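Local coordinates for protein esterase LipW (Mycobacterium marinum, PDB 3QH4) that is an esterase that probably hydrolyses carboxylic esters with strict substrate selectivity, using the alpha/beta-hydrolase fold, at residues Gly94-Gly99 with Arg224-Gly229; Val122-Ala127 with Pro133-Asp138. All coordinates share one frame; numbering follows the deposited sequence.

Overall arrangement
Both contacts lie on the same side of an alpha/beta-hydrolase core, with centres about 10 Å apart. Contact 1 joins the loop after strand 85-91 to helix 216-227; contact 2 folds the loop after strand 118-122 back on helix 134-148 and is nested, along the chain, inside the loop that contact 1 closes. The two loops meet directly: Phe96 O lies 2.9 Å from Ala127 N, a probable hydrogen bond, and Ala97 CB packs 3.2 Å from Ala127 O. The presumed nucleophile elbow around Ser166 is close to both. Tyr124 touches it, whereas Phe96 lies near it without contact, which places both loops beside the probable catalytic centre.

Contact 1: residues Gly94-Gly99 with Arg224-Gly229; sequences GGFALG and RHYLAG
Phe96 and Tyr226 lay their rings face to face, and this one pair carries the contact between the loop and the last turn of helix 216-227. The ring centroids are 3.7 Å apart and the planes differ by 12°. The small tilt is visible in the atom pairs: Phe96 CD1 is 3.5 Å from Tyr226 CE1, while on the other edge Phe96 CZ stands 4.0 Å from Tyr226 CE2, a slight opening of the stack. Phe96 CD1 lies over the tyrosine ring toward its rim; the closest approach is Phe96 CG to Tyr226 CD1, 3.5 Å, and Phe96 CB extends the overlap to Tyr226 CD1 at 3.6 Å. Tyr226 sends its CG away from the backbone N (chi1 -174°), which carries the ring off the helix toward the loop. Phe96 itself has a positive phi of 69°, part of a tight turn in which Gly94 O accepts from both Ala97 N and Leu98 N on one face of its plane. The Gly94-Gly95-Phe96 run, starting two residues past His92, lies where hormone-sensitive-lipase relatives carry the glycine-rich oxyanion-hole loop, a role that is only probable here. Ala167 and Thr170 of helix 167-181 also touch Phe96, and Leu171 touches Tyr226. With no hydrogen bond crossing between the segments and both aromatic residues buried, the join rests on dispersion and the exclusion of water.

Contact 2: residues Val122-Ala127 with Pro133-Asp138; sequences VDYRLA and PAALHD
Arg125 spreads its guanidinium over the methyl of Ala134, whose CB sits 3.5 Å above the centre of the guanidinium plane. The overlap lies in the connection from strand 118-122 to helix 134-148 of the alpha/beta-hydrolase fold, and the Asp-Tyr-Arg-Leu-Ala run of the loop matches a signature of hormone-sensitive-lipase relatives. A bend at chi3 (-63°) turns the arginine tip back to the helix, where it forms a side-on salt bridge with Asp138 through two nitrogens. Arg125 NE gives a straight bond to Asp138 OD2 (3.0 Å, 165°), in the guanidinium plane and on the syn lone pair. Arg125 NH2 reaches Asp138 OD1 at 2.9 Å from above the carboxylate plane, the guanidinium and carboxylate planes being 37° apart. The backbone joins in: Arg125 N donates to Asp138 OD2 at 2.8 Å, nearly in line with its C-O bond, so main chain and side chain of one residue hold the same oxygen. These donors would probably stabilise the ionised carboxylate. On the inner side, Tyr124 CD2 sits 3.4 Å from Ala135 CB, while Tyr124 OH bonds to His92 O and the ring stacks on His92; Leu171 of helix 167-181 touches both Tyr124 and Ala135. Asp123, centre of an inverse gamma turn, adds a solvent link: one water donates to Asp123 O at 2.8 Å and to Asp138 OD2 at 3.0 Å.

Contact 1: residues Gly94-Gly99 with Arg224-Gly229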
# COMPACT_ATOMS: atom_id res chain seq x y z
N GLY A 94 0.97 5.41 -4.41
CA GLY A 94 0.87 6.72 -5.04
C GLY A 94 1.86 7.71 -4.46
O GLY A 94 1.72 8.89 -4.70
N GLY A 95 2.85 7.21 -3.72
CA GLY A 95 3.91 8.10 -3.18
C GLY A 95 3.43 9.24 -2.30
O GLY A 95 4.10 10.29 -2.22
N PHE A 96 2.32 8.99 -1.60
CA PHE A 96 1.65 9.98 -0.70
C PHE A 96 1.00 11.16 -1.43
O PHE A 96 0.29 11.93 -0.77
CB PHE A 96 2.57 10.57 0.41
CG PHE A 96 3.33 9.54 1.15
CD1 PHE A 96 2.71 8.79 2.14
CD2 PHE A 96 4.68 9.32 0.85
CE1 PHE A 96 3.43 7.79 2.84
CE2 PHE A 96 5.41 8.36 1.56
CZ PHE A 96 4.77 7.58 2.54
N ALA A 97 1.24 11.27 -2.74
CA ALA A 97 0.79 12.43 -3.53
C ALA A 97 -0.25 12.12 -4.61
O ALA A 97 -0.88 13.05 -5.16
CB ALA A 97 2.00 13.08 -4.18
N LEU A 98 -0.38 10.85 -4.98
CA LEU A 98 -1.29 10.47 -6.09
C LEU A 98 -2.35 9.50 -5.62
O LEU A 98 -2.18 8.81 -4.61
CB LEU A 98 -0.52 9.78 -7.22
CG LEU A 98 0.69 10.49 -7.79
CD1 LEU A 98 1.46 9.59 -8.75
CD2 LEU A 98 0.15 11.72 -8.48
N GLY A 99 -3.44 9.42 -6.40
CA GLY A 99 -4.38 8.32 -6.25
C GLY A 99 -5.67 8.62 -5.52
O GLY A 99 -5.87 9.72 -5.01
N ARG A 224 10.35 14.33 0.48
CA ARG A 224 10.32 15.80 0.71
C ARG A 224 8.90 16.36 0.72
O ARG A 224 8.55 17.17 1.61
CB ARG A 224 11.23 16.56 -0.29
CG ARG A 224 12.72 16.39 0.04
CD ARG A 224 13.54 17.60 -0.41
NE ARG A 224 13.49 17.81 -1.84
CZ ARG A 224 14.26 17.18 -2.72
NH1 ARG A 224 15.14 16.26 -2.32
NH2 ARG A 224 14.14 17.45 -4.01
N HIS A 225 8.07 15.94 -0.25
CA HIS A 225 6.68 16.45 -0.32
C HIS A 225 5.88 16.04 0.92
O HIS A 225 5.08 16.83 1.43
CB HIS A 225 5.89 15.89 -1.51
CG HIS A 225 6.50 16.17 -2.84
ND1 HIS A 225 7.04 17.39 -3.19
CD2 HIS A 225 6.63 15.37 -3.93
CE1 HIS A 225 7.50 17.32 -4.43
NE2 HIS A 225 7.27 16.10 -4.89
N TYR A 226 6.09 14.80 1.35
CA TYR A 226 5.35 14.20 2.46
C TYR A 226 5.73 14.82 3.79
O TYR A 226 4.85 15.12 4.60
CB TYR A 226 5.68 12.71 2.52
CG TYR A 226 4.87 11.95 3.53
CD1 TYR A 226 3.48 12.05 3.55
CD2 TYR A 226 5.48 11.12 4.45
CE1 TYR A 226 2.71 11.36 4.48
CE2 TYR A 226 4.73 10.40 5.38
CZ TYR A 226 3.34 10.50 5.37
OH TYR A 226 2.62 9.76 6.28
N LEU A 227 7.04 14.99 4.03
CA LEU A 227 7.48 15.54 5.32
C LEU A 227 7.29 17.05 5.43
O LEU A 227 7.13 17.57 6.53
CB LEU A 227 8.93 15.18 5.60
CG LEU A 227 9.15 13.68 5.89
CD1 LEU A 227 10.67 13.40 5.89
CD2 LEU A 227 8.57 13.24 7.21
N ALA A 228 7.33 17.73 4.29
CA ALA A 228 7.16 19.19 4.22
C ALA A 228 7.99 19.91 5.31
O ALA A 228 7.45 20.71 6.10
CB ALA A 228 5.69 19.58 4.28
N GLY A 229 9.29 19.59 5.36
CA GLY A 229 10.22 20.24 6.29
C GLY A 229 10.24 19.71 7.71
O GLY A 229 11.01 20.21 8.56

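Contact 2: residues Val122-Ala127 with Pro133-Asp138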
# COMPACT_ATOMS: atom_id res chain seq x y z
N VAL A 122 -9.02 3.24 2.03
CA VAL A 122 -9.04 4.62 2.54
C VAL A 122 -8.68 5.65 1.47
O VAL A 122 -7.60 5.56 0.86
CB VAL A 122 -8.04 4.79 3.72
CG1 VAL A 122 -8.10 6.23 4.31
CG2 VAL A 122 -8.27 3.78 4.82
N ASP A 123 -9.57 6.61 1.22
CA ASP A 123 -9.25 7.70 0.28
C ASP A 123 -8.61 8.81 1.10
O ASP A 123 -9.27 9.82 1.42
CB ASP A 123 -10.53 8.22 -0.40
CG ASP A 123 -10.25 9.15 -1.56
OD1 ASP A 123 -9.11 9.25 -2.02
OD2 ASP A 123 -11.23 9.78 -2.04
N TYR A 124 -7.34 8.61 1.46
CA TYR A 124 -6.63 9.56 2.31
C TYR A 124 -6.19 10.83 1.58
O TYR A 124 -5.98 10.83 0.35
CB TYR A 124 -5.42 8.88 2.96
CG TYR A 124 -4.43 8.27 2.00
CD1 TYR A 124 -4.46 6.89 1.71
CD2 TYR A 124 -3.45 9.05 1.40
CE1 TYR A 124 -3.49 6.31 0.84
CE2 TYR A 124 -2.48 8.49 0.54
CZ TYR A 124 -2.51 7.12 0.28
OH TYR A 124 -1.59 6.58 -0.56
N ARG A 125 -6.06 11.91 2.35
CA ARG A 125 -5.62 13.19 1.81
C ARG A 125 -4.16 13.10 1.36
O ARG A 125 -3.36 12.31 1.93
CB ARG A 125 -5.78 14.30 2.84
CG ARG A 125 -7.27 14.75 3.03
CD ARG A 125 -7.43 15.65 4.27
NE ARG A 125 -7.07 14.89 5.47
CZ ARG A 125 -6.64 15.45 6.60
NH1 ARG A 125 -6.53 16.78 6.70
NH2 ARG A 125 -6.30 14.69 7.64
N LEU A 126 -3.85 13.93 0.36
CA LEU A 126 -2.58 13.84 -0.41
C LEU A 126 -1.65 15.00 -0.22
O LEU A 126 -2.06 16.14 -0.12
CB LEU A 126 -2.88 13.75 -1.91
CG LEU A 126 -3.77 12.57 -2.35
CD1 LEU A 126 -4.13 12.69 -3.85
CD2 LEU A 126 -3.13 11.19 -2.04
N ALA A 127 -0.36 14.66 -0.18
CA ALA A 127 0.74 15.61 -0.25
C ALA A 127 0.88 16.07 -1.71
O ALA A 127 0.45 15.37 -2.61
CB ALA A 127 2.01 14.91 0.21
N PRO A 133 0.98 14.71 9.23
CA PRO A 133 0.35 13.40 9.37
C PRO A 133 -1.07 13.28 8.79
O PRO A 133 -1.84 12.50 9.31
CB PRO A 133 0.28 13.26 10.90
CG PRO A 133 -0.10 14.71 11.34
CD PRO A 133 0.67 15.60 10.39
N ALA A 134 -1.42 14.02 7.74
CA ALA A 134 -2.83 14.05 7.32
C ALA A 134 -3.38 12.68 6.89
O ALA A 134 -4.42 12.24 7.38
CB ALA A 134 -3.04 15.11 6.21
N ALA A 135 -2.67 12.00 5.99
CA ALA A 135 -3.11 10.69 5.51
C ALA A 135 -3.14 9.67 6.65
O ALA A 135 -4.05 8.85 6.72
CB ALA A 135 -2.20 10.18 4.37
N LEU A 136 -2.14 9.70 7.52
CA LEU A 136 -2.13 8.76 8.65
C LEU A 136 -3.34 9.04 9.55
O LEU A 136 -4.02 8.12 9.99
CB LEU A 136 -0.83 8.91 9.42
CG LEU A 136 -0.67 7.98 10.61
CD1 LEU A 136 -0.87 6.48 10.22
CD2 LEU A 136 0.71 8.25 11.19
N HIS A 137 -3.63 10.32 9.80
CA HIS A 137 -4.84 10.65 10.54
C HIS A 137 -6.10 10.08 9.89
O HIS A 137 -6.98 9.58 10.59
CB HIS A 137 -5.00 12.14 10.73
CG HIS A 137 -4.17 12.71 11.83
ND1 HIS A 137 -3.85 14.05 11.89
CD2 HIS A 137 -3.60 12.13 12.91
CE1 HIS A 137 -3.12 14.28 12.97
NE2 HIS A 137 -2.95 13.13 13.61
N ASP A 138 -6.17 10.18 8.56
CA ASP A 138 -7.32 9.65 7.82
C ASP A 138 -7.40 8.14 7.97
O ASP A 138 -8.48 7.59 8.20
CB ASP A 138 -7.22 10.00 6.32
CG ASP A 138 -7.38 11.51 6.07
OD1 ASP A 138 -7.76 12.24 7.00
OD2 ASP A 138 -7.14 11.93 4.92
O HOH W 1 -9.58 11.94 3.19